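Putative exported protein (Bacteroides fragilis, PDB 4RAA) is of unknown function but folds as a six-bladed beta-propeller of the YWTD superfamily and is probably an exported protein. Local coordinates at residues E85-S90 with I106-V111; V111-A116 with Y123-P128; F129-C134 with L143-E148. All blocks are in the same frame, centred on the assembly; numbering follows the deposited sequence.

Contact 1 (E85-S90 with I106-V111)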
loop_
_atom_site.group_PDB
_atom_site.type_symbol
_atom_site.label_atom_id
_atom_site.label_comp_id
_atom_site.label_asym_id
_atom_site.label_seq_id
_atom_site.Cartn_x
_atom_site.Cartn_y
_atom_site.Cartn_z
ATOM N N GLU A 85 -12.279 -6.774 0.923
ATOM C CA GLU A 85 -13.600 -6.652 1.530
ATOM C C GLU A 85 -13.625 -5.388 2.398
ATOM O O GLU A 85 -12.578 -4.955 2.888
ATOM C CB GLU A 85 -13.905 -7.898 2.361
ATOM C CG GLU A 85 -13.813 -9.220 1.595
ATOM C CD GLU A 85 -13.951 -10.467 2.463
ATOM O OE1 GLU A 85 -13.967 -10.379 3.706
ATOM O OE2 GLU A 85 -14.011 -11.569 1.883
ATOM N N TYR A 86 -14.816 -4.825 2.610
ATOM C CA TYR A 86 -15.000 -3.550 3.346
ATOM C C TYR A 86 -16.149 -3.519 4.365
ATOM O O TYR A 86 -17.096 -4.276 4.230
ATOM C CB TYR A 86 -15.184 -2.392 2.349
ATOM C CG TYR A 86 -16.120 -2.658 1.161
ATOM C CD1 TYR A 86 -17.501 -2.835 1.335
ATOM C CD2 TYR A 86 -15.621 -2.707 -0.152
ATOM C CE1 TYR A 86 -18.338 -3.085 0.247
ATOM C CE2 TYR A 86 -16.463 -2.946 -1.240
ATOM C CZ TYR A 86 -17.831 -3.134 -1.028
ATOM O OH TYR A 86 -18.712 -3.379 -2.058
ATOM N N ILE A 87 -16.058 -2.627 5.361
ATOM C CA ILE A 87 -17.097 -2.458 6.410
ATOM C C ILE A 87 -17.862 -1.149 6.250
ATOM O O ILE A 87 -19.090 -1.170 6.301
ATOM C CB ILE A 87 -16.534 -2.595 7.865
ATOM C CG1 ILE A 87 -16.481 -4.067 8.306
ATOM C CG2 ILE A 87 -17.431 -1.941 8.925
ATOM C CD1 ILE A 87 -15.645 -4.975 7.445
ATOM N N LEU A 88 -17.150 -0.030 6.114
ATOM C CA LEU A 88 -17.788 1.290 6.029
ATOM C C LEU A 88 -17.082 2.264 5.065
ATOM O O LEU A 88 -16.101 2.930 5.416
ATOM C CB LEU A 88 -17.919 1.911 7.430
ATOM C CG LEU A 88 -18.878 3.114 7.553
ATOM C CD1 LEU A 88 -20.339 2.681 7.422
ATOM C CD2 LEU A 88 -18.656 3.835 8.873
ATOM N N LEU A 89 -17.625 2.332 3.853
ATOM C CA LEU A 89 -17.156 3.207 2.794
ATOM C C LEU A 89 -17.709 4.620 2.947
ATOM O O LEU A 89 -18.906 4.800 3.123
ATOM C CB LEU A 89 -17.547 2.639 1.415
ATOM C CG LEU A 89 -16.555 1.717 0.699
ATOM C CD1 LEU A 89 -15.829 0.787 1.638
ATOM C CD2 LEU A 89 -17.241 0.952 -0.430
ATOM N N SER A 90 -16.816 5.603 2.881
ATOM C CA SER A 90 -17.154 7.023 2.910
ATOM C C SER A 90 -17.087 7.650 1.520
ATOM O O SER A 90 -17.806 8.602 1.252
ATOM C CB SER A 90 -16.189 7.765 3.827
ATOM O OG SER A 90 -14.858 7.495 3.440
ATOM N N ILE A 106 -13.340 3.760 5.951
ATOM C CA ILE A 106 -13.044 4.449 7.238
ATOM C C ILE A 106 -13.164 3.565 8.494
ATOM O O ILE A 106 -12.669 3.938 9.555
ATOM C CB ILE A 106 -13.864 5.754 7.457
ATOM C CG1 ILE A 106 -15.402 5.512 7.439
ATOM C CG2 ILE A 106 -13.449 6.788 6.434
ATOM C CD1 ILE A 106 -16.242 6.691 7.912
ATOM N N ALA A 107 -13.819 2.415 8.377
ATOM C CA ALA A 107 -13.969 1.496 9.496
ATOM C C ALA A 107 -12.682 0.724 9.743
ATOM O O ALA A 107 -12.273 0.572 10.892
ATOM C CB ALA A 107 -15.124 0.535 9.252
ATOM N N GLN A 108 -12.068 0.228 8.664
ATOM C CA GLN A 108 -10.835 -0.574 8.734
ATOM C C GLN A 108 -9.534 0.172 8.380
ATOM O O GLN A 108 -8.470 -0.459 8.325
ATOM C CB GLN A 108 -11.012 -1.844 7.891
ATOM C CG GLN A 108 -12.125 -2.724 8.430
ATOM C CD GLN A 108 -12.253 -4.056 7.724
ATOM O OE1 GLN A 108 -12.157 -5.107 8.359
ATOM N NE2 GLN A 108 -12.473 -4.025 6.411
ATOM N N ASP A 109 -9.612 1.499 8.194
ATOM C CA ASP A 109 -8.446 2.363 7.904
ATOM C C ASP A 109 -7.611 1.882 6.726
ATOM O O ASP A 109 -6.390 1.723 6.828
ATOM C CB ASP A 109 -7.591 2.562 9.169
ATOM C CG ASP A 109 -8.285 3.421 10.201
ATOM O OD1 ASP A 109 -8.423 4.641 9.936
ATOM O OD2 ASP A 109 -8.665 2.886 11.271
ATOM N N LYS A 110 -8.307 1.628 5.615
ATOM C CA LYS A 110 -7.672 1.181 4.374
ATOM C C LYS A 110 -8.337 1.717 3.102
ATOM O O LYS A 110 -9.470 2.189 3.126
ATOM C CB LYS A 110 -7.584 -0.348 4.335
ATOM C CG LYS A 110 -8.901 -1.082 4.536
ATOM C CD LYS A 110 -8.747 -2.555 4.170
ATOM C CE LYS A 110 -10.042 -3.328 4.383
ATOM N NZ LYS A 110 -10.004 -4.731 3.875
ATOM N N VAL A 111 -7.579 1.640 2.015
ATOM C CA VAL A 111 -7.975 2.047 0.672
ATOM C C VAL A 111 -7.971 0.762 -0.139
ATOM O O VAL A 111 -6.969 0.047 -0.117
ATOM C CB VAL A 111 -6.922 2.995 0.034
ATOM C CG1 VAL A 111 -7.396 3.504 -1.321
ATOM C CG2 VAL A 111 -6.633 4.173 0.950
#
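The methyl group of Ala-107 fits the notch between Ile-87 and Leu-88, with its CB 3.4 Å from Ile-87 CG2 and 3.6 Å from Leu-88 CB. The setting is one blade of a six-bladed beta-propeller, where the turn joining strand 100-105 to strand 110-115 folds back over the start of strand 85-94. That turn ends in a G1 beta bulge, Asp-109 and Lys-110 both facing Asp-105. On one side of Ala-107, Ile-106 divides its branches: with chi1 at 59°, CG1 lies between the backbone N and the carbonyl carbon, 3.9 Å from Leu-88 CD2, while CG2 rests against Ser-90 OG (3.4 Å), a hydroxyl hydrogen-bonded to Ser-132 O. On the other side Gln-108 crosses Ile-87 at about a right angle, and the Ile-87 CD1 methyl lies 3.5 Å from Gln-108 NE2. That amide is anchored by Asp-105, whose carboxylate also accepts the backbone N-H groups of Ile-87, Leu-88 and Ala-107, a single acid thus fixing both surfaces. Leu-88, Ile-106 and Ala-107 form the solvent side. Two hydrogen bonds accompany the apolar fit. Ile-106 N reaches Leu-88 O at 2.9 Å through a bent N-H (131°). Lys-110, extended beyond CG and salt-bridged to Glu-124, sets NZ 2.8 Å from Glu-85 O, approaching at a C=O...N angle of 164°.

Contact 2 (V111-A116 with Y123-P128). With PO4 (phosphate ion), chain B.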
loop_
_atom_site.group_PDB
_atom_site.type_symbol
_atom_site.label_atom_id
_atom_site.label_comp_id
_atom_site.label_asym_id
_atom_site.label_seq_id
_atom_site.Cartn_x
_atom_site.Cartn_y
_atom_site.Cartn_z
ATOM N N VAL A 111 -7.579 1.640 2.015
ATOM C CA VAL A 111 -7.975 2.047 0.672
ATOM C C VAL A 111 -7.971 0.762 -0.139
ATOM O O VAL A 111 -6.969 0.047 -0.117
ATOM C CB VAL A 111 -6.922 2.995 0.034
ATOM C CG1 VAL A 111 -7.396 3.504 -1.321
ATOM C CG2 VAL A 111 -6.633 4.173 0.950
ATOM N N LEU A 112 -9.048 0.473 -0.862
ATOM C CA LEU A 112 -9.121 -0.746 -1.689
ATOM C C LEU A 112 -9.185 -0.347 -3.152
ATOM O O LEU A 112 -10.021 0.483 -3.526
ATOM C CB LEU A 112 -10.309 -1.626 -1.306
ATOM C CG LEU A 112 -10.347 -1.994 0.189
ATOM C CD1 LEU A 112 -11.244 -1.040 0.979
ATOM C CD2 LEU A 112 -10.820 -3.421 0.393
ATOM N N TYR A 113 -8.289 -0.933 -3.955
ATOM C CA TYR A 113 -8.178 -0.670 -5.383
ATOM C C TYR A 113 -8.780 -1.840 -6.152
ATOM O O TYR A 113 -8.403 -2.984 -5.933
ATOM C CB TYR A 113 -6.710 -0.464 -5.786
ATOM C CG TYR A 113 -6.084 0.753 -5.135
ATOM C CD1 TYR A 113 -5.657 0.720 -3.797
ATOM C CD2 TYR A 113 -5.929 1.948 -5.846
ATOM C CE1 TYR A 113 -5.096 1.847 -3.198
ATOM C CE2 TYR A 113 -5.377 3.083 -5.258
ATOM C CZ TYR A 113 -4.960 3.031 -3.934
ATOM O OH TYR A 113 -4.412 4.138 -3.338
ATOM N N TYR A 114 -9.742 -1.527 -7.018
ATOM C CA TYR A 114 -10.398 -2.475 -7.909
ATOM C C TYR A 114 -10.136 -2.044 -9.354
ATOM O O TYR A 114 -9.793 -0.888 -9.611
ATOM C CB TYR A 114 -11.900 -2.508 -7.637
ATOM C CG TYR A 114 -12.273 -2.913 -6.229
ATOM C CD1 TYR A 114 -12.459 -4.256 -5.885
ATOM C CD2 TYR A 114 -12.458 -1.953 -5.233
ATOM C CE1 TYR A 114 -12.816 -4.632 -4.587
ATOM C CE2 TYR A 114 -12.816 -2.318 -3.931
ATOM C CZ TYR A 114 -12.993 -3.652 -3.616
ATOM O OH TYR A 114 -13.333 -3.988 -2.338
ATOM N N ASN A 115 -10.300 -2.982 -10.288
ATOM C CA ASN A 115 -10.099 -2.739 -11.733
ATOM C C ASN A 115 -11.255 -1.892 -12.267
ATOM O O ASN A 115 -12.421 -2.218 -12.014
ATOM C CB ASN A 115 -10.050 -4.078 -12.486
ATOM C CG ASN A 115 -9.563 -3.947 -13.916
ATOM O OD1 ASN A 115 -10.278 -3.448 -14.773
ATOM N ND2 ASN A 115 -8.367 -4.459 -14.188
ATOM N N ALA A 116 -10.937 -0.830 -13.007
ATOM C CA ALA A 116 -11.963 0.056 -13.581
ATOM C C ALA A 116 -12.765 -0.596 -14.707
ATOM O O ALA A 116 -13.901 -0.199 -14.939
ATOM C CB ALA A 116 -11.341 1.353 -14.075
ATOM N N TYR A 123 -5.494 -4.559 -5.246
ATOM C CA TYR A 123 -4.695 -4.502 -4.003
ATOM C C TYR A 123 -5.268 -3.523 -2.995
ATOM O O TYR A 123 -6.112 -2.707 -3.354
ATOM C CB TYR A 123 -3.246 -4.092 -4.293
ATOM C CG TYR A 123 -3.055 -2.677 -4.819
ATOM C CD1 TYR A 123 -3.283 -2.368 -6.163
ATOM C CD2 TYR A 123 -2.614 -1.649 -3.970
ATOM C CE1 TYR A 123 -3.091 -1.076 -6.648
ATOM C CE2 TYR A 123 -2.418 -0.356 -4.439
ATOM C CZ TYR A 123 -2.652 -0.068 -5.774
ATOM O OH TYR A 123 -2.449 1.223 -6.218
ATOM N N GLU A 124 -4.806 -3.607 -1.744
ATOM C CA GLU A 124 -5.254 -2.693 -0.676
ATOM C C GLU A 124 -4.078 -2.143 0.110
ATOM O O GLU A 124 -3.102 -2.853 0.352
ATOM C CB GLU A 124 -6.267 -3.357 0.283
ATOM C CG GLU A 124 -5.735 -4.519 1.133
ATOM C CD GLU A 124 -6.778 -5.167 2.040
ATOM O OE1 GLU A 124 -7.967 -4.785 2.017
ATOM O OE2 GLU A 124 -6.399 -6.093 2.786
ATOM N N ARG A 125 -4.203 -0.882 0.517
ATOM C CA ARG A 125 -3.200 -0.174 1.319
ATOM C C ARG A 125 -3.876 0.476 2.509
ATOM O O ARG A 125 -5.090 0.653 2.501
ATOM C CB ARG A 125 -2.561 0.934 0.503
ATOM C CG ARG A 125 -1.847 0.470 -0.738
ATOM C CD ARG A 125 -1.212 1.664 -1.436
ATOM N NE ARG A 125 -0.225 2.339 -0.594
ATOM C CZ ARG A 125 0.274 3.552 -0.804
ATOM N NH1 ARG A 125 -0.110 4.297 -1.842
ATOM N NH2 ARG A 125 1.159 4.048 0.059
ATOM N N ARG A 126 -3.088 0.866 3.507
ATOM C CA ARG A 126 -3.629 1.561 4.676
ATOM C C ARG A 126 -3.747 3.040 4.375
ATOM O O ARG A 126 -2.936 3.593 3.620
ATOM C CB ARG A 126 -2.743 1.390 5.901
ATOM C CG ARG A 126 -2.668 -0.035 6.373
ATOM C CD ARG A 126 -1.703 -0.182 7.524
ATOM N NE ARG A 126 -0.329 0.172 7.167
ATOM C CZ ARG A 126 0.709 0.120 8.002
ATOM N NH1 ARG A 126 0.560 -0.286 9.268
ATOM N NH2 ARG A 126 1.923 0.471 7.561
ATOM N N LEU A 127 -4.759 3.671 4.977
ATOM C CA LEU A 127 -4.941 5.102 4.869
ATOM C C LEU A 127 -3.736 5.724 5.535
ATOM O O LEU A 127 -3.323 5.252 6.592
ATOM C CB LEU A 127 -6.176 5.599 5.620
ATOM C CG LEU A 127 -7.591 5.234 5.181
ATOM C CD1 LEU A 127 -8.559 5.818 6.197
ATOM C CD2 LEU A 127 -7.922 5.732 3.776
ATOM N N PRO A 128 -3.162 6.767 4.919
ATOM C CA PRO A 128 -1.989 7.411 5.510
ATOM C C PRO A 128 -2.259 8.208 6.811
ATOM O O PRO A 128 -1.324 8.455 7.587
ATOM C CB PRO A 128 -1.522 8.342 4.389
ATOM C CG PRO A 128 -2.770 8.671 3.636
ATOM C CD PRO A 128 -3.617 7.454 3.693
HETATM P P PO4 B . 0.960 1.795 3.088
HETATM O O1 PO4 B . -0.112 2.658 3.712
HETATM O O2 PO4 B . 1.749 1.079 4.167
HETATM O O3 PO4 B . 0.340 0.763 2.177
HETATM O O4 PO4 B . 1.857 2.690 2.265
#
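Val-111 is paired with Arg-125 by two backbone hydrogen bonds, Val-111 N to Arg-125 O at 2.7 Å and Arg-125 N to Val-111 O at 3.0 Å. Val-111 CG2, anti to the carbonyl carbon, meets Leu-127 CD2 at 3.5 Å, the two side chains crossing at about a right angle. Arg-125, on the same face, bends at chi3 and offers the edge of its guanidinium to a phosphate ion, probably from the crystallisation liquor: NE binds O3, and NH2 binds O4 at 2.7 Å in a nearly straight bond. Arg-125 and Arg-126 of the second subunit bind the same ion, which therefore bridges the dimer. Leu-112 turns to the other face beside Glu-124, the two side chains pointing the same way with Leu-112 CD2 3.6 Å from Glu-124 OE1, the partner of Lys-110. These residues belong to the antiparallel hairpin of strands 110-115 and 121-126, the outermost pair of their propeller blade. At Tyr-113 the chain returns to the face of Val-111, and Tyr-113 N bonds Tyr-123 O at 2.9 Å; the reverse bond, Tyr-123 N to Tyr-113 O, is weak. The two rings form an offset stack with centroids 4.3 Å apart and planes at 6°. Chi1 of Tyr-123 (66°) sets CG between the backbone N and carbonyl carbon. The Tyr-123 OH sits over the centre of the Tyr-113 ring. Tyr-123 also stacks on Tyr-123 of the second subunit.

Contact 3 (F129-C134 with L143-E148); sequences FSTSCC and LWNSRE
Trp-144 is packed between Phe-129 and Cys-134, which approach opposite faces of its indole. Phe-129 comes edge-on in a T-shaped pair with planes at 75°, while Cys-134 lays its SG over the five-membered ring, 3.9 Å from the centroid; Thr-131 CG2 approaches Trp-144 CE3 obliquely. Beside this aromatic cluster, Asn-145 turns its amide toward the loop backbone, where OD1 accepts Ser-132 N (3.0 Å), in the carbonyl plane on a lone pair, and Cys-133 N (3.1 Å) from above that plane. Asn-145 N donates to Cys-133 O. Thr-131 OG1 lies 2.7 Å from Asn-145 O and 2.9 Å from Asn-145 OD1. Toward solvent the fit is looser. Arg-147 N binds Ser-130 O, and Ser-130 OG returns a bond to Arg-147 O at 3.0 Å, but Ser-130 N reaches Glu-148 OE2 only weakly at 3.4 Å, while Glu-148 OE1 is hydrogen-bonded to Ser-152 OG. Here the loop entering strand 134-136 packs along the end of its neighbour 142-145, at the start of a four-stranded blade. With little regular strand pairing in the loop, the Asn-145 side-chain oxygen probably takes the place of a backbone acceptor for the buried N-H groups of Ser-132 and Cys-133.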
loop_
_atom_site.group_PDB
_atom_site.type_symbol
_atom_site.label_atom_id
_atom_site.label_comp_id
_atom_site.label_asym_id
_atom_site.label_seq_id
_atom_site.Cartn_x
_atom_site.Cartn_y
_atom_site.Cartn_z
ATOM N N PHE A 129 -3.518 8.598 7.023
ATOM C CA PHE A 129 -3.952 9.411 8.169
ATOM C C PHE A 129 -5.485 9.398 8.259
ATOM O O PHE A 129 -6.135 8.775 7.419
ATOM C CB PHE A 129 -3.406 10.853 8.015
ATOM C CG PHE A 129 -3.434 11.375 6.594
ATOM C CD1 PHE A 129 -4.638 11.726 5.977
ATOM C CD2 PHE A 129 -2.245 11.529 5.872
ATOM C CE1 PHE A 129 -4.667 12.201 4.669
ATOM C CE2 PHE A 129 -2.262 12.019 4.561
ATOM C CZ PHE A 129 -3.482 12.344 3.957
ATOM N N SER A 130 -6.059 10.078 9.253
ATOM C CA SER A 130 -7.528 10.147 9.388
ATOM C C SER A 130 -8.121 10.998 8.251
ATOM O O SER A 130 -7.854 12.201 8.161
ATOM C CB SER A 130 -7.942 10.713 10.739
ATOM O OG SER A 130 -9.358 10.750 10.863
ATOM N N THR A 131 -8.900 10.351 7.387
ATOM C CA THR A 131 -9.495 10.980 6.202
ATOM C C THR A 131 -10.704 10.168 5.710
ATOM O O THR A 131 -10.790 8.973 5.984
ATOM C CB THR A 131 -8.440 11.120 5.080
ATOM O OG1 THR A 131 -9.008 11.786 3.959
ATOM C CG2 THR A 131 -7.894 9.759 4.620
ATOM N N SER A 132 -11.637 10.827 5.018
ATOM C CA SER A 132 -12.866 10.181 4.479
ATOM C C SER A 132 -13.063 10.252 2.956
ATOM O O SER A 132 -13.779 9.435 2.388
ATOM C CB SER A 132 -14.112 10.799 5.137
ATOM O OG SER A 132 -14.303 12.156 4.760
ATOM N N CYS A 133 -12.400 11.189 2.298
ATOM C CA CYS A 133 -12.668 11.476 0.902
ATOM C C CYS A 133 -11.397 11.951 0.188
ATOM O O CYS A 133 -10.597 12.671 0.792
ATOM C CB CYS A 133 -13.813 12.498 0.923
ATOM S SG CYS A 133 -13.726 13.865 -0.214
ATOM N N CYS A 134 -11.222 11.516 -1.073
ATOM C CA CYS A 134 -10.035 11.811 -1.898
ATOM C C CYS A 134 -10.350 11.953 -3.393
ATOM O O CYS A 134 -11.338 11.406 -3.870
ATOM C CB CYS A 134 -8.995 10.688 -1.711
ATOM S SG CYS A 134 -7.483 10.761 -2.721
ATOM N N LEU A 143 -5.620 14.669 -3.716
ATOM C CA LEU A 143 -6.155 15.632 -2.737
ATOM C C LEU A 143 -7.020 14.840 -1.777
ATOM O O LEU A 143 -7.961 14.188 -2.213
ATOM C CB LEU A 143 -7.004 16.725 -3.395
ATOM C CG LEU A 143 -7.643 17.783 -2.470
ATOM C CD1 LEU A 143 -6.586 18.589 -1.722
ATOM C CD2 LEU A 143 -8.551 18.719 -3.253
ATOM N N TRP A 144 -6.679 14.897 -0.488
ATOM C CA TRP A 144 -7.419 14.246 0.601
ATOM C C TRP A 144 -7.890 15.323 1.577
ATOM O O TRP A 144 -7.265 16.393 1.663
ATOM C CB TRP A 144 -6.507 13.334 1.423
ATOM C CG TRP A 144 -5.736 12.299 0.714
ATOM C CD1 TRP A 144 -4.588 12.477 -0.012
ATOM C CD2 TRP A 144 -5.969 10.898 0.762
ATOM N NE1 TRP A 144 -4.122 11.268 -0.462
ATOM C CE2 TRP A 144 -4.948 10.280 -0.000
ATOM C CE3 TRP A 144 -6.954 10.097 1.361
ATOM C CZ2 TRP A 144 -4.883 8.900 -0.183
ATOM C CZ3 TRP A 144 -6.898 8.721 1.180
ATOM C CH2 TRP A 144 -5.857 8.131 0.410
ATOM N N ASN A 145 -8.955 15.027 2.327
ATOM C CA ASN A 145 -9.416 15.918 3.389
ATOM C C ASN A 145 -8.752 15.442 4.682
ATOM O O ASN A 145 -8.386 14.272 4.782
ATOM C CB ASN A 145 -10.960 15.980 3.484
ATOM C CG ASN A 145 -11.592 14.755 4.158
ATOM O OD1 ASN A 145 -11.295 13.607 3.823
ATOM N ND2 ASN A 145 -12.500 15.004 5.084
ATOM N N SER A 146 -8.582 16.351 5.646
ATOM C CA SER A 146 -7.979 16.052 6.962
ATOM C C SER A 146 -9.029 15.997 8.079
ATOM O O SER A 146 -9.526 17.042 8.494
ATOM C CB SER A 146 -6.916 17.106 7.317
ATOM O OG SER A 146 -6.544 17.045 8.693
ATOM N N ARG A 147 -9.329 14.795 8.577
ATOM C CA ARG A 147 -10.267 14.597 9.705
ATOM C C ARG A 147 -9.518 14.436 11.052
ATOM O O ARG A 147 -9.846 13.547 11.850
ATOM C CB ARG A 147 -11.206 13.403 9.444
ATOM C CG ARG A 147 -12.088 13.571 8.221
ATOM C CD ARG A 147 -13.312 12.659 8.217
ATOM N NE ARG A 147 -14.332 13.045 9.214
ATOM C CZ ARG A 147 -14.519 12.512 10.433
ATOM N NH1 ARG A 147 -13.756 11.510 10.892
ATOM N NH2 ARG A 147 -15.500 12.987 11.217
ATOM N N GLU A 148 -8.531 15.307 11.303
ATOM C CA GLU A 148 -7.743 15.297 12.540
ATOM C C GLU A 148 -7.893 16.615 13.305
ATOM O O GLU A 148 -8.059 17.680 12.705
ATOM C CB GLU A 148 -6.258 15.012 12.266
ATOM C CG GLU A 148 -5.986 13.604 11.750
ATOM C CD GLU A 148 -4.526 13.151 11.820
ATOM O OE1 GLU A 148 -3.658 13.878 12.361
ATOM O OE2 GLU A 148 -4.249 12.027 11.340
#

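Followed from the N terminus, the three contacts come in series; none nests in or crosses another. Contact 1 closes the loop that carries strand 100-105, fixing the turn after it against strand 85-94. Contact 2 starts at the shared residue Val-111 and closes the shorter hairpin loop to strand 121-126, completing the blade at its outer, dimer-facing side. The chain then runs into the next blade, where contact 3 closes the loop containing strand 134-136. The two blades are tied through Trp-144, whose CH2 packs on Val-111 and Pro-128, and through contact 1, where Ile-106 CG2 rests against Thr-131 O of the linking segment.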